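Local coordinates for peptide chain release factor subunit 1 (Aeropyrum pernix, PDB 3AGK), which probably directs the termination of protein synthesis in response to the stop codons UAA, UAG and UGA, at residues Asn284-Phe289 / Ala352-Lys357; Leu209-Ala214 / Asp241-Lys246; Gln54-Thr59 / Ala74-Met79. All coordinates share one frame; numbering follows the deposited sequence.

The three contacts fall in three different domains of the release factor, strung along the chain in the order contact 3, contact 2, contact 1, with no touch between them. Each joins two helical segments of a domain built around its own beta sheet. Contact 1 is the most buried and wholly apolar, with two phenylalanines, a tryptophan and a methionine between helices 277-294 and 352-359. Contact 2 is partly buried, and its aliphatic centre is bordered by a charged Asp-Arg pair at a helix start. Contact 3, also partly buried, pairs antiparallel helices 45-58 and 65-82 through a tyrosine ring. Contacts 1 and 3 lie on opposite sides of the chain's centre, their centres about 50 Å apart.

Contact 1. Residues Asn284-Phe289 / Ala352-Lys357; sequences NAMEEF and AEWFLK
Helix 277-294 and helix 352-359 come together in domain 3 of the release factor through Met286 and Phe289 on one side and Trp354 and Phe355 on the other. The axes of the two segments come no closer than 12.3 Å, so the gap is bridged by long or ringed side chains. Met286 has an unstaggered first torsion (chi1 -104°) and bends again at its second, which carries its methyl tip across to the facing helix. There Met286 CE lies over one face of the Phe355 ring, 3.5 Å from the ring centroid and 26° off its normal, displaced toward the rim: a CH-pi contact. The sulfur follows at a slant, with SD 5.0 Å from the same Phe355 centroid, a Met-aromatic approach, and Met286 SD also meets the indole edge, 4.2 Å from Trp354 CZ3. Phe289, Trp354 and Phe355 all hold CG anti to the backbone N. From that position Phe355 turns its edge toward the face of Phe289 in an offset T-shaped pair, centroids 5.9 Å apart and planes at 84°. The CE2 corner of Phe289 also meets the indole obliquely, Phe289 CE2 to Trp354 CH2 at 3.9 Å. Val345 of strand 341-345 touches both Met286 and Phe355, and Ala363 of strand 362-366 touches both phenylalanines, so the helices share the cover of one mixed sheet. Phe359 adds a further edge-to-face partner for Phe289. With three of the four touching residues buried and every contact between them apolar, the helices are held here by dispersion, ring electrostatics and hydrophobic burial, an association that would probably depend little on ionisation.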
ATOM      1  N   ASN A 284     -17.938  -1.923   8.870  1.00 37.62           N
ATOM      2  CA  ASN A 284     -18.998  -2.061   9.867  1.00 42.98           C
ATOM      3  C   ASN A 284     -19.212  -0.787  10.683  1.00 49.44           C
ATOM      4  O   ASN A 284     -20.348  -0.439  11.006  1.00 53.63           O
ATOM      5  CB  ASN A 284     -18.736  -3.246  10.780  1.00 48.60           C
ATOM      6  CG  ASN A 284     -18.856  -4.553  10.054  1.00 53.51           C
ATOM      7  OD1 ASN A 284     -19.549  -4.645   9.036  1.00 51.52           O
ATOM      8  ND2 ASN A 284     -18.176  -5.569  10.557  1.00 52.27           N
ATOM      9  N   ALA A 285     -18.130  -0.079  10.991  1.00 48.98           N
ATOM     10  CA  ALA A 285     -18.247   1.146  11.768  1.00 44.54           C
ATOM     11  C   ALA A 285     -19.025   2.189  10.970  1.00 49.71           C
ATOM     12  O   ALA A 285     -19.953   2.815  11.493  1.00 52.99           O
ATOM     13  CB  ALA A 285     -16.875   1.671  12.173  1.00 44.63           C
ATOM     14  N   MET A 286     -18.656   2.366   9.704  1.00 48.24           N
ATOM     15  CA  MET A 286     -19.359   3.302   8.818  1.00 48.45           C
ATOM     16  C   MET A 286     -20.858   3.011   8.708  1.00 49.22           C
ATOM     17  O   MET A 286     -21.687   3.917   8.764  1.00 43.27           O
ATOM     18  CB  MET A 286     -18.746   3.283   7.427  1.00 51.42           C
ATOM     19  CG  MET A 286     -17.882   4.472   7.137  1.00 67.60           C
ATOM     20  SD  MET A 286     -18.753   6.055   7.108  1.00 56.07           S
ATOM     21  CE  MET A 286     -17.336   7.074   7.436  1.00 65.97           C
ATOM     22  N   GLU A 287     -21.196   1.739   8.542  1.00 49.30           N
ATOM     23  CA  GLU A 287     -22.594   1.330   8.476  1.00 56.45           C
ATOM     24  C   GLU A 287     -23.342   1.547   9.789  1.00 59.05           C
ATOM     25  O   GLU A 287     -24.472   2.036   9.788  1.00 65.81           O
ATOM     26  CB  GLU A 287     -22.709  -0.124   8.021  1.00 60.65           C
ATOM     27  CG  GLU A 287     -22.253  -0.338   6.591  1.00 81.61           C
ATOM     28  CD  GLU A 287     -22.279  -1.803   6.189  1.00103.12           C
ATOM     29  OE1 GLU A 287     -21.896  -2.109   5.036  1.00106.96           O
ATOM     30  OE2 GLU A 287     -22.680  -2.644   7.030  1.00109.75           O
ATOM     31  N   GLU A 288     -22.727   1.180  10.908  1.00 51.93           N
ATOM     32  CA  GLU A 288     -23.347   1.438  12.202  1.00 55.70           C
ATOM     33  C   GLU A 288     -23.624   2.941  12.376  1.00 58.42           C
ATOM     34  O   GLU A 288     -24.711   3.339  12.787  1.00 60.12           O
ATOM     35  CB  GLU A 288     -22.466   0.928  13.341  1.00 52.97           C
ATOM     36  CG  GLU A 288     -23.016   1.220  14.727  1.00 60.16           C
ATOM     37  CD  GLU A 288     -22.140   0.664  15.844  1.00 68.18           C
ATOM     38  OE1 GLU A 288     -21.047   0.136  15.549  1.00 73.73           O
ATOM     39  OE2 GLU A 288     -22.542   0.764  17.022  1.00 71.90           O
ATOM     40  N   PHE A 289     -22.631   3.761  12.046  1.00 47.80           N
ATOM     41  CA  PHE A 289     -22.766   5.206  12.107  1.00 45.21           C
ATOM     42  C   PHE A 289     -23.971   5.657  11.272  1.00 53.73           C
ATOM     43  O   PHE A 289     -24.780   6.462  11.725  1.00 55.99           O
ATOM     44  CB  PHE A 289     -21.451   5.876  11.652  1.00 44.32           C
ATOM     45  CG  PHE A 289     -21.544   7.375  11.457  1.00 50.41           C
ATOM     46  CD1 PHE A 289     -21.705   8.228  12.535  1.00 50.34           C
ATOM     47  CD2 PHE A 289     -21.448   7.928  10.187  1.00 54.72           C
ATOM     48  CE1 PHE A 289     -21.787   9.603  12.358  1.00 51.14           C
ATOM     49  CE2 PHE A 289     -21.520   9.296   9.999  1.00 51.00           C
ATOM     50  CZ  PHE A 289     -21.685  10.142  11.089  1.00 56.32           C
ATOM     51  N   ALA A 352     -16.300   7.303   2.003  1.00 50.72           N
ATOM     52  CA  ALA A 352     -15.293   8.214   2.544  1.00 52.63           C
ATOM     53  C   ALA A 352     -15.539   9.662   2.143  1.00 54.09           C
ATOM     54  O   ALA A 352     -15.506  10.556   2.993  1.00 50.42           O
ATOM     55  CB  ALA A 352     -13.897   7.797   2.170  1.00 48.79           C
ATOM     56  N   GLU A 353     -15.786   9.899   0.860  1.00 49.78           N
ATOM     57  CA  GLU A 353     -15.961  11.268   0.392  1.00 59.03           C
ATOM     58  C   GLU A 353     -17.235  11.920   0.953  1.00 59.47           C
ATOM     59  O   GLU A 353     -17.252  13.105   1.258  1.00 64.34           O
ATOM     60  CB  GLU A 353     -15.958  11.327  -1.138  1.00 65.58           C
ATOM     61  CG  GLU A 353     -17.289  11.024  -1.783  1.00 82.63           C
ATOM     62  CD  GLU A 353     -17.344  11.487  -3.235  1.00100.77           C
ATOM     63  OE1 GLU A 353     -17.862  10.727  -4.084  1.00105.39           O
ATOM     64  OE2 GLU A 353     -16.864  12.608  -3.525  1.00101.57           O
ATOM     65  N   TRP A 354     -18.297  11.135   1.073  1.00 52.16           N
ATOM     66  CA  TRP A 354     -19.528  11.601   1.670  1.00 50.84           C
ATOM     67  C   TRP A 354     -19.298  11.986   3.141  1.00 50.07           C
ATOM     68  O   TRP A 354     -19.714  13.062   3.587  1.00 46.34           O
ATOM     69  CB  TRP A 354     -20.584  10.502   1.573  1.00 51.37           C
ATOM     70  CG  TRP A 354     -21.711  10.728   2.507  1.00 59.87           C
ATOM     71  CD1 TRP A 354     -22.775  11.564   2.320  1.00 61.84           C
ATOM     72  CD2 TRP A 354     -21.883  10.140   3.796  1.00 57.66           C
ATOM     73  NE1 TRP A 354     -23.606  11.522   3.413  1.00 60.43           N
ATOM     74  CE2 TRP A 354     -23.080  10.654   4.335  1.00 61.35           C
ATOM     75  CE3 TRP A 354     -21.147   9.222   4.548  1.00 52.49           C
ATOM     76  CZ2 TRP A 354     -23.558  10.277   5.593  1.00 63.40           C
ATOM     77  CZ3 TRP A 354     -21.618   8.842   5.778  1.00 48.99           C
ATOM     78  CH2 TRP A 354     -22.810   9.375   6.300  1.00 61.17           C
ATOM     79  N   PHE A 355     -18.636  11.088   3.873  1.00 45.87           N
ATOM     80  CA  PHE A 355     -18.264  11.289   5.268  1.00 44.97           C
ATOM     81  C   PHE A 355     -17.466  12.573   5.473  1.00 50.84           C
ATOM     82  O   PHE A 355     -17.735  13.349   6.397  1.00 49.74           O
ATOM     83  CB  PHE A 355     -17.457  10.089   5.776  1.00 48.87           C
ATOM     84  CG  PHE A 355     -17.019  10.205   7.226  1.00 53.96           C
ATOM     85  CD1 PHE A 355     -17.956  10.331   8.244  1.00 53.38           C
ATOM     86  CD2 PHE A 355     -15.671  10.158   7.569  1.00 53.83           C
ATOM     87  CE1 PHE A 355     -17.547  10.428   9.575  1.00 51.39           C
ATOM     88  CE2 PHE A 355     -15.260  10.258   8.892  1.00 53.89           C
ATOM     89  CZ  PHE A 355     -16.199  10.396   9.895  1.00 49.49           C
ATOM     90  N   LEU A 356     -16.478  12.786   4.612  1.00 45.42           N
ATOM     91  CA  LEU A 356     -15.657  13.984   4.651  1.00 43.13           C
ATOM     92  C   LEU A 356     -16.472  15.236   4.292  1.00 54.60           C
ATOM     93  O   LEU A 356     -16.267  16.305   4.861  1.00 50.49           O
ATOM     94  CB  LEU A 356     -14.484  13.847   3.669  1.00 46.14           C
ATOM     95  CG  LEU A 356     -13.542  15.051   3.624  1.00 51.81           C
ATOM     96  CD1 LEU A 356     -12.904  15.232   5.004  1.00 55.44           C
ATOM     97  CD2 LEU A 356     -12.479  14.915   2.534  1.00 56.17           C
ATOM     98  N   LYS A 357     -17.383  15.107   3.334  1.00 52.10           N
ATOM     99  CA  LYS A 357     -18.145  16.272   2.883  1.00 53.46           C
ATOM    100  C   LYS A 357     -19.195  16.656   3.912  1.00 50.75           C
ATOM    101  O   LYS A 357     -19.375  17.827   4.213  1.00 52.64           O
ATOM    102  CB  LYS A 357     -18.815  16.043   1.507  1.00 54.84           C
ATOM    103  CG  LYS A 357     -19.679  17.228   1.052  1.00 53.78           C
ATOM    104  CD  LYS A 357     -20.583  16.936  -0.148  1.00 49.55           C
ATOM    105  CE  LYS A 357     -21.103  18.260  -0.713  1.00 52.25           C
ATOM    106  NZ  LYS A 357     -22.150  18.128  -1.756  1.00 59.41           N
TER

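Contact 2. Residues Leu209-Ala214 / Asp241-Lys246; sequences LLVPLA and DYRLKK
Val211 (chi1 164°) sets CG1 anti to its backbone N and CG2 anti to its carbonyl carbon, so its two methyls meet different partners. Arg243, with CG anti to the carbonyl carbon, bends at chi2 (108°) and chi3 (113°), both unstaggered, and folds its guanidinium back across the valine. CG1 of Val211 consequently rests over the centre of one guanidinium face, 3.5 Å from Arg243 CZ. The other methyl touches both Leu244 and Asp241: Val211 CG2 lies 3.7 Å from Leu244 CG and 3.8 Å from Asp241 CG. Leu244 also reaches past the valine, its CD1 3.6 Å from Leu210 CB, while CD2 approaches Ala214 CB.

Asp241, CG anti to its backbone N, is the N-cap of helix 242-245. Its OD2 accepts from Arg243 N, and its OD1 forms a salt bridge with Arg243 NH2 at 2.7 Å, though the hydrogen bond within it is weak. Glu215 takes the other end, NH1, so acids on two sides probably help hold the guanidinium flat against Val211.

Leu219 of strand 219-226 touches Leu210, Ala214 and Leu244 alike. The arrangement thus docks an N-capped short helix, part of the beta-alpha-beta connection between parallel strands 219-226 and 253-254, onto the last turns of long helix 188-215 in the alpha/beta fold of domain 2.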
ATOM      1  N   LEU A 209       0.533 -10.480 -11.068  1.00 43.44           N
ATOM      2  CA  LEU A 209       0.281  -9.441 -10.070  1.00 51.43           C
ATOM      3  C   LEU A 209       0.556  -9.883  -8.634  1.00 53.79           C
ATOM      4  O   LEU A 209       1.050  -9.102  -7.830  1.00 58.79           O
ATOM      5  CB  LEU A 209      -1.151  -8.930 -10.194  1.00 48.91           C
ATOM      6  CG  LEU A 209      -1.413  -8.156 -11.490  1.00 46.87           C
ATOM      7  CD1 LEU A 209      -2.895  -8.048 -11.742  1.00 40.61           C
ATOM      8  CD2 LEU A 209      -0.753  -6.769 -11.434  1.00 42.52           C
ATOM      9  N   LEU A 210       0.249 -11.136  -8.312  1.00 50.48           N
ATOM     10  CA  LEU A 210       0.203 -11.558  -6.910  1.00 47.85           C
ATOM     11  C   LEU A 210       1.422 -12.367  -6.454  1.00 48.78           C
ATOM     12  O   LEU A 210       1.857 -12.252  -5.303  1.00 49.03           O
ATOM     13  CB  LEU A 210      -1.096 -12.333  -6.625  1.00 43.69           C
ATOM     14  CG  LEU A 210      -2.363 -11.639  -6.082  1.00 47.45           C
ATOM     15  CD1 LEU A 210      -2.293 -10.107  -6.043  1.00 39.55           C
ATOM     16  CD2 LEU A 210      -3.651 -12.130  -6.769  1.00 43.31           C
ATOM     17  N   VAL A 211       1.983 -13.172  -7.348  1.00 45.73           N
ATOM     18  CA  VAL A 211       3.124 -14.021  -6.987  1.00 50.97           C
ATOM     19  C   VAL A 211       4.361 -13.263  -6.456  1.00 53.07           C
ATOM     20  O   VAL A 211       4.998 -13.713  -5.513  1.00 51.29           O
ATOM     21  CB  VAL A 211       3.524 -14.969  -8.142  1.00 51.72           C
ATOM     22  CG1 VAL A 211       4.939 -15.551  -7.915  1.00 42.48           C
ATOM     23  CG2 VAL A 211       2.469 -16.072  -8.318  1.00 44.38           C
ATOM     24  N   PRO A 212       4.718 -12.122  -7.067  1.00 54.26           N
ATOM     25  CA  PRO A 212       5.855 -11.391  -6.487  1.00 57.30           C
ATOM     26  C   PRO A 212       5.574 -10.987  -5.036  1.00 64.44           C
ATOM     27  O   PRO A 212       6.446 -11.105  -4.173  1.00 72.20           O
ATOM     28  CB  PRO A 212       5.958 -10.148  -7.367  1.00 51.74           C
ATOM     29  CG  PRO A 212       5.343 -10.558  -8.672  1.00 47.53           C
ATOM     30  CD  PRO A 212       4.228 -11.500  -8.308  1.00 47.02           C
ATOM     31  N   LEU A 213       4.357 -10.520  -4.778  1.00 57.85           N
ATOM     32  CA  LEU A 213       3.932 -10.185  -3.430  1.00 56.24           C
ATOM     33  C   LEU A 213       4.074 -11.388  -2.501  1.00 58.07           C
ATOM     34  O   LEU A 213       4.549 -11.255  -1.372  1.00 59.04           O
ATOM     35  CB  LEU A 213       2.491  -9.682  -3.446  1.00 58.17           C
ATOM     36  CG  LEU A 213       2.304  -8.180  -3.687  1.00 67.55           C
ATOM     37  CD1 LEU A 213       3.244  -7.656  -4.765  1.00 72.27           C
ATOM     38  CD2 LEU A 213       0.857  -7.851  -4.027  1.00 58.56           C
ATOM     39  N   ALA A 214       3.676 -12.564  -2.984  1.00 50.75           N
ATOM     40  CA  ALA A 214       3.744 -13.778  -2.183  1.00 47.60           C
ATOM     41  C   ALA A 214       5.194 -14.163  -1.922  1.00 60.31           C
ATOM     42  O   ALA A 214       5.538 -14.684  -0.850  1.00 65.37           O
ATOM     43  CB  ALA A 214       3.007 -14.914  -2.867  1.00 40.60           C
ATOM     44  N   ASP A 241      -1.203 -19.986 -10.457  1.00 60.01           N
ATOM     45  CA  ASP A 241       0.134 -20.406 -10.031  1.00 61.43           C
ATOM     46  C   ASP A 241       0.084 -21.118  -8.670  1.00 54.45           C
ATOM     47  O   ASP A 241      -0.611 -20.682  -7.758  1.00 47.86           O
ATOM     48  CB  ASP A 241       1.089 -19.205  -9.958  1.00 59.77           C
ATOM     49  CG  ASP A 241       2.524 -19.610  -9.597  1.00 67.71           C
ATOM     50  OD1 ASP A 241       3.416 -19.458 -10.453  1.00 67.82           O
ATOM     51  OD2 ASP A 241       2.767 -20.079  -8.464  1.00 63.20           O
ATOM     52  N   TYR A 242       0.840 -22.206  -8.548  1.00 48.53           N
ATOM     53  CA  TYR A 242       0.874 -23.002  -7.328  1.00 47.13           C
ATOM     54  C   TYR A 242       1.268 -22.211  -6.073  1.00 56.46           C
ATOM     55  O   TYR A 242       0.783 -22.516  -4.979  1.00 60.72           O
ATOM     56  CB  TYR A 242       1.810 -24.206  -7.494  1.00 50.06           C
ATOM     57  CG  TYR A 242       3.284 -23.852  -7.449  1.00 60.66           C
ATOM     58  CD1 TYR A 242       3.946 -23.388  -8.583  1.00 68.94           C
ATOM     59  CD2 TYR A 242       4.018 -23.998  -6.279  1.00 61.87           C
ATOM     60  CE1 TYR A 242       5.303 -23.069  -8.548  1.00 71.92           C
ATOM     61  CE2 TYR A 242       5.372 -23.684  -6.234  1.00 69.22           C
ATOM     62  CZ  TYR A 242       6.008 -23.217  -7.370  1.00 74.38           C
ATOM     63  OH  TYR A 242       7.347 -22.906  -7.326  1.00 79.76           O
ATOM     64  N   ARG A 243       2.149 -21.214  -6.212  1.00 56.17           N
ATOM     65  CA  ARG A 243       2.487 -20.356  -5.066  1.00 55.05           C
ATOM     66  C   ARG A 243       1.257 -19.657  -4.515  1.00 51.55           C
ATOM     67  O   ARG A 243       1.174 -19.409  -3.314  1.00 52.71           O
ATOM     68  CB  ARG A 243       3.548 -19.312  -5.407  1.00 48.41           C
ATOM     69  CG  ARG A 243       4.912 -19.898  -5.668  1.00 51.29           C
ATOM     70  CD  ARG A 243       5.228 -19.810  -7.131  1.00 61.66           C
ATOM     71  NE  ARG A 243       6.323 -18.893  -7.395  1.00 67.17           N
ATOM     72  CZ  ARG A 243       6.665 -18.494  -8.613  1.00 67.19           C
ATOM     73  NH1 ARG A 243       7.678 -17.657  -8.785  1.00 73.46           N
ATOM     74  NH2 ARG A 243       5.982 -18.926  -9.657  1.00 63.62           N
ATOM     75  N   LEU A 244       0.305 -19.333  -5.391  1.00 46.55           N
ATOM     76  CA  LEU A 244      -0.933 -18.709  -4.937  1.00 49.26           C
ATOM     77  C   LEU A 244      -1.924 -19.764  -4.443  1.00 50.86           C
ATOM     78  O   LEU A 244      -2.671 -19.548  -3.477  1.00 44.21           O
ATOM     79  CB  LEU A 244      -1.554 -17.881  -6.055  1.00 47.11           C
ATOM     80  CG  LEU A 244      -0.722 -16.701  -6.556  1.00 45.59           C
ATOM     81  CD1 LEU A 244      -1.550 -15.845  -7.503  1.00 35.35           C
ATOM     82  CD2 LEU A 244      -0.233 -15.871  -5.383  1.00 42.69           C
ATOM     83  N   LYS A 245      -1.936 -20.909  -5.115  1.00 44.42           N
ATOM     84  CA  LYS A 245      -2.829 -21.974  -4.712  1.00 42.69           C
ATOM     85  C   LYS A 245      -2.557 -22.360  -3.247  1.00 52.87           C
ATOM     86  O   LYS A 245      -3.488 -22.609  -2.479  1.00 52.51           O
ATOM     87  CB  LYS A 245      -2.666 -23.172  -5.635  1.00 45.61           C
ATOM     88  CG  LYS A 245      -3.611 -23.190  -6.849  1.00 52.24           C
ATOM     89  CD  LYS A 245      -4.555 -24.390  -6.693  1.00 63.27           C
ATOM     90  CE  LYS A 245      -5.338 -24.714  -7.938  1.00 62.90           C
ATOM     91  NZ  LYS A 245      -4.598 -25.609  -8.842  1.00 68.71           N
ATOM     92  N   LYS A 246      -1.276 -22.400  -2.875  1.00 54.07           N
ATOM     93  CA  LYS A 246      -0.858 -22.740  -1.513  1.00 54.83           C
ATOM     94  C   LYS A 246      -1.549 -21.932  -0.412  1.00 47.76           C
ATOM     95  O   LYS A 246      -1.788 -22.442   0.682  1.00 52.62           O
ATOM     96  CB  LYS A 246       0.654 -22.563  -1.363  1.00 56.79           C
ATOM     97  CG  LYS A 246       1.137 -22.742   0.066  1.00 64.39           C
ATOM     98  CD  LYS A 246       2.634 -22.565   0.177  1.00 66.50           C
ATOM     99  CE  LYS A 246       3.072 -22.663   1.624  1.00 72.21           C
ATOM    100  NZ  LYS A 246       4.554 -22.638   1.741  1.00 77.38           N
TER

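Contact 3. Residues Gln54-Thr59 / Ala74-Met79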
ATOM      1  N   GLN A  54      32.476   7.754 -12.010  1.00 46.92           N
ATOM      2  CA  GLN A  54      32.183   7.406 -13.408  1.00 53.81           C
ATOM      3  C   GLN A  54      30.907   8.087 -13.873  1.00 56.18           C
ATOM      4  O   GLN A  54      30.871   8.742 -14.921  1.00 58.70           O
ATOM      5  CB  GLN A  54      31.986   5.907 -13.568  1.00 52.66           C
ATOM      6  CG  GLN A  54      33.177   5.065 -13.185  1.00 66.94           C
ATOM      7  CD  GLN A  54      33.002   3.627 -13.619  1.00 83.83           C
ATOM      8  OE1 GLN A  54      33.739   2.738 -13.192  1.00 84.71           O
ATOM      9  NE2 GLN A  54      32.017   3.391 -14.484  1.00 91.30           N
ATOM     10  N   GLU A  55      29.851   7.906 -13.087  1.00 47.60           N
ATOM     11  CA  GLU A  55      28.578   8.555 -13.348  1.00 50.36           C
ATOM     12  C   GLU A  55      28.771  10.062 -13.500  1.00 57.71           C
ATOM     13  O   GLU A  55      28.118  10.694 -14.328  1.00 57.75           O
ATOM     14  CB  GLU A  55      27.561   8.235 -12.238  1.00 51.38           C
ATOM     15  CG  GLU A  55      26.949   6.832 -12.364  1.00 54.21           C
ATOM     16  CD  GLU A  55      26.472   6.551 -13.794  1.00 59.63           C
ATOM     17  OE1 GLU A  55      25.686   7.366 -14.329  1.00 62.88           O
ATOM     18  OE2 GLU A  55      26.886   5.532 -14.382  1.00 57.90           O
ATOM     19  N   TYR A  56      29.669  10.631 -12.701  1.00 55.78           N
ATOM     20  CA  TYR A  56      29.945  12.060 -12.784  1.00 52.87           C
ATOM     21  C   TYR A  56      30.533  12.454 -14.152  1.00 54.87           C
ATOM     22  O   TYR A  56      30.105  13.431 -14.760  1.00 53.81           O
ATOM     23  CB  TYR A  56      30.847  12.522 -11.627  1.00 46.24           C
ATOM     24  CG  TYR A  56      30.904  14.025 -11.500  1.00 47.27           C
ATOM     25  CD1 TYR A  56      30.023  14.706 -10.670  1.00 48.52           C
ATOM     26  CD2 TYR A  56      31.813  14.768 -12.245  1.00 54.63           C
ATOM     27  CE1 TYR A  56      30.061  16.082 -10.567  1.00 49.88           C
ATOM     28  CE2 TYR A  56      31.856  16.138 -12.153  1.00 53.09           C
ATOM     29  CZ  TYR A  56      30.979  16.790 -11.320  1.00 48.93           C
ATOM     30  OH  TYR A  56      31.031  18.156 -11.223  1.00 49.52           O
ATOM     31  N   SER A  57      31.505  11.690 -14.640  1.00 56.21           N
ATOM     32  CA  SER A  57      32.073  11.951 -15.959  1.00 55.19           C
ATOM     33  C   SER A  57      31.023  11.779 -17.065  1.00 61.99           C
ATOM     34  O   SER A  57      30.944  12.572 -17.998  1.00 62.46           O
ATOM     35  CB  SER A  57      33.273  11.040 -16.210  1.00 55.30           C
ATOM     36  OG  SER A  57      34.389  11.448 -15.435  1.00 54.82           O
ATOM     37  N   ILE A  58      30.199  10.751 -16.933  1.00 65.98           N
ATOM     38  CA  ILE A  58      29.142  10.477 -17.892  1.00 70.44           C
ATOM     39  C   ILE A  58      28.171  11.650 -18.068  1.00 75.62           C
ATOM     40  O   ILE A  58      27.588  11.807 -19.135  1.00 79.30           O
ATOM     41  CB  ILE A  58      28.361   9.203 -17.492  1.00 73.46           C
ATOM     42  CG1 ILE A  58      29.251   7.966 -17.642  1.00 76.10           C
ATOM     43  CG2 ILE A  58      27.095   9.046 -18.313  1.00 71.56           C
ATOM     44  CD1 ILE A  58      28.561   6.667 -17.253  1.00 73.83           C
ATOM     45  N   THR A  59      27.999  12.478 -17.040  1.00 74.77           N
ATOM     46  CA  THR A  59      26.993  13.547 -17.093  1.00 79.65           C
ATOM     47  C   THR A  59      27.206  14.558 -18.214  1.00 85.33           C
ATOM     48  O   THR A  59      26.283  15.291 -18.563  1.00 85.87           O
ATOM     49  CB  THR A  59      26.890  14.348 -15.779  1.00 81.85           C
ATOM     50  OG1 THR A  59      28.108  15.075 -15.563  1.00 85.55           O
ATOM     51  CG2 THR A  59      26.604  13.430 -14.596  1.00 79.68           C
ATOM     52  N   ALA A  74      23.978  16.731  -7.281  1.00 56.87           N
ATOM     53  CA  ALA A  74      23.498  15.646  -6.427  1.00 53.62           C
ATOM     54  C   ALA A  74      24.573  14.575  -6.249  1.00 55.00           C
ATOM     55  O   ALA A  74      24.780  14.079  -5.149  1.00 48.41           O
ATOM     56  CB  ALA A  74      22.239  15.033  -7.004  1.00 52.62           C
ATOM     57  N   LEU A  75      25.246  14.226  -7.344  1.00 48.21           N
ATOM     58  CA  LEU A  75      26.371  13.299  -7.297  1.00 52.73           C
ATOM     59  C   LEU A  75      27.464  13.773  -6.328  1.00 48.71           C
ATOM     60  O   LEU A  75      27.992  12.985  -5.536  1.00 48.43           O
ATOM     61  CB  LEU A  75      26.964  13.133  -8.698  1.00 54.86           C
ATOM     62  CG  LEU A  75      26.856  11.822  -9.482  1.00 54.28           C
ATOM     63  CD1 LEU A  75      25.909  10.834  -8.877  1.00 52.61           C
ATOM     64  CD2 LEU A  75      26.488  12.109 -10.928  1.00 55.67           C
ATOM     65  N   SER A  76      27.812  15.056  -6.400  1.00 47.76           N
ATOM     66  CA  SER A  76      28.852  15.598  -5.529  1.00 50.59           C
ATOM     67  C   SER A  76      28.421  15.532  -4.078  1.00 48.15           C
ATOM     68  O   SER A  76      29.231  15.244  -3.187  1.00 45.88           O
ATOM     69  CB  SER A  76      29.168  17.040  -5.888  1.00 52.70           C
ATOM     70  OG  SER A  76      29.495  17.108  -7.254  1.00 71.40           O
ATOM     71  N   ALA A  77      27.139  15.796  -3.847  1.00 46.68           N
ATOM     72  CA  ALA A  77      26.606  15.771  -2.489  1.00 54.61           C
ATOM     73  C   ALA A  77      26.719  14.365  -1.919  1.00 48.96           C
ATOM     74  O   ALA A  77      27.153  14.184  -0.786  1.00 51.45           O
ATOM     75  CB  ALA A  77      25.171  16.252  -2.465  1.00 54.99           C
ATOM     76  N   ALA A  78      26.354  13.369  -2.719  1.00 45.95           N
ATOM     77  CA  ALA A  78      26.446  11.984  -2.273  1.00 45.91           C
ATOM     78  C   ALA A  78      27.904  11.568  -1.997  1.00 50.00           C
ATOM     79  O   ALA A  78      28.192  10.916  -0.977  1.00 47.42           O
ATOM     80  CB  ALA A  78      25.781  11.054  -3.273  1.00 35.72           C
ATOM     81  N   MET A  79      28.819  11.963  -2.885  1.00 42.38           N
ATOM     82  CA  MET A  79      30.248  11.712  -2.653  1.00 48.41           C
ATOM     83  C   MET A  79      30.747  12.352  -1.364  1.00 47.51           C
ATOM     84  O   MET A  79      31.504  11.727  -0.625  1.00 44.96           O
ATOM     85  CB  MET A  79      31.119  12.182  -3.814  1.00 38.05           C
ATOM     86  CG  MET A  79      30.936  11.358  -5.099  1.00 49.25           C
ATOM     87  SD  MET A  79      31.997  11.883  -6.479  1.00 52.61           S
ATOM     88  CE  MET A  79      30.755  12.274  -7.700  1.00 66.49           C
TER
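An antiparallel helical hairpin of domain 1 is joined here: the segments of helices 45-58 and 65-82 run at 164° to each other, 10.3 Å between axes. Tyr56 and Leu75 carry the contact in nearly equal measure. Tyr56 CB lies 3.9 Å from Met79 CE, the tip of a methionine chain that bends at chi3 and crosses the tyrosine at about a right angle. CG, anti to the backbone N, starts the ring with the same methyl nearby. Further out, CD1 keeps Met79 CE as a neighbour and turns the ring edge to Leu75, whose CB lies in the ring plane 4.0 Å from Tyr56 CD1. Tyr56 CE1 then comes 3.5 Å from Ser76 OG, a hydroxyl that is hydrogen-bonded to Lys72 O one turn earlier in its helix; the tyrosine side chain also touches Lys72. An alanine at Tyr56 would probably loosen the hairpin, since the ring contacts with Leu75, Ser76 and Met79 would be lost. The CD2 branch of Leu75 lies 3.9 Å from Tyr56 CA and meets Thr59 CG2 tip to tip. Leu35 and Tyr122 of the antiparallel sheet also touch Leu75. Tyr56 O accepts from both Thr59 N and Thr59 OG1, the hydroxyl lying in the carbonyl plane with OG1 2.7 Å from Tyr56 O.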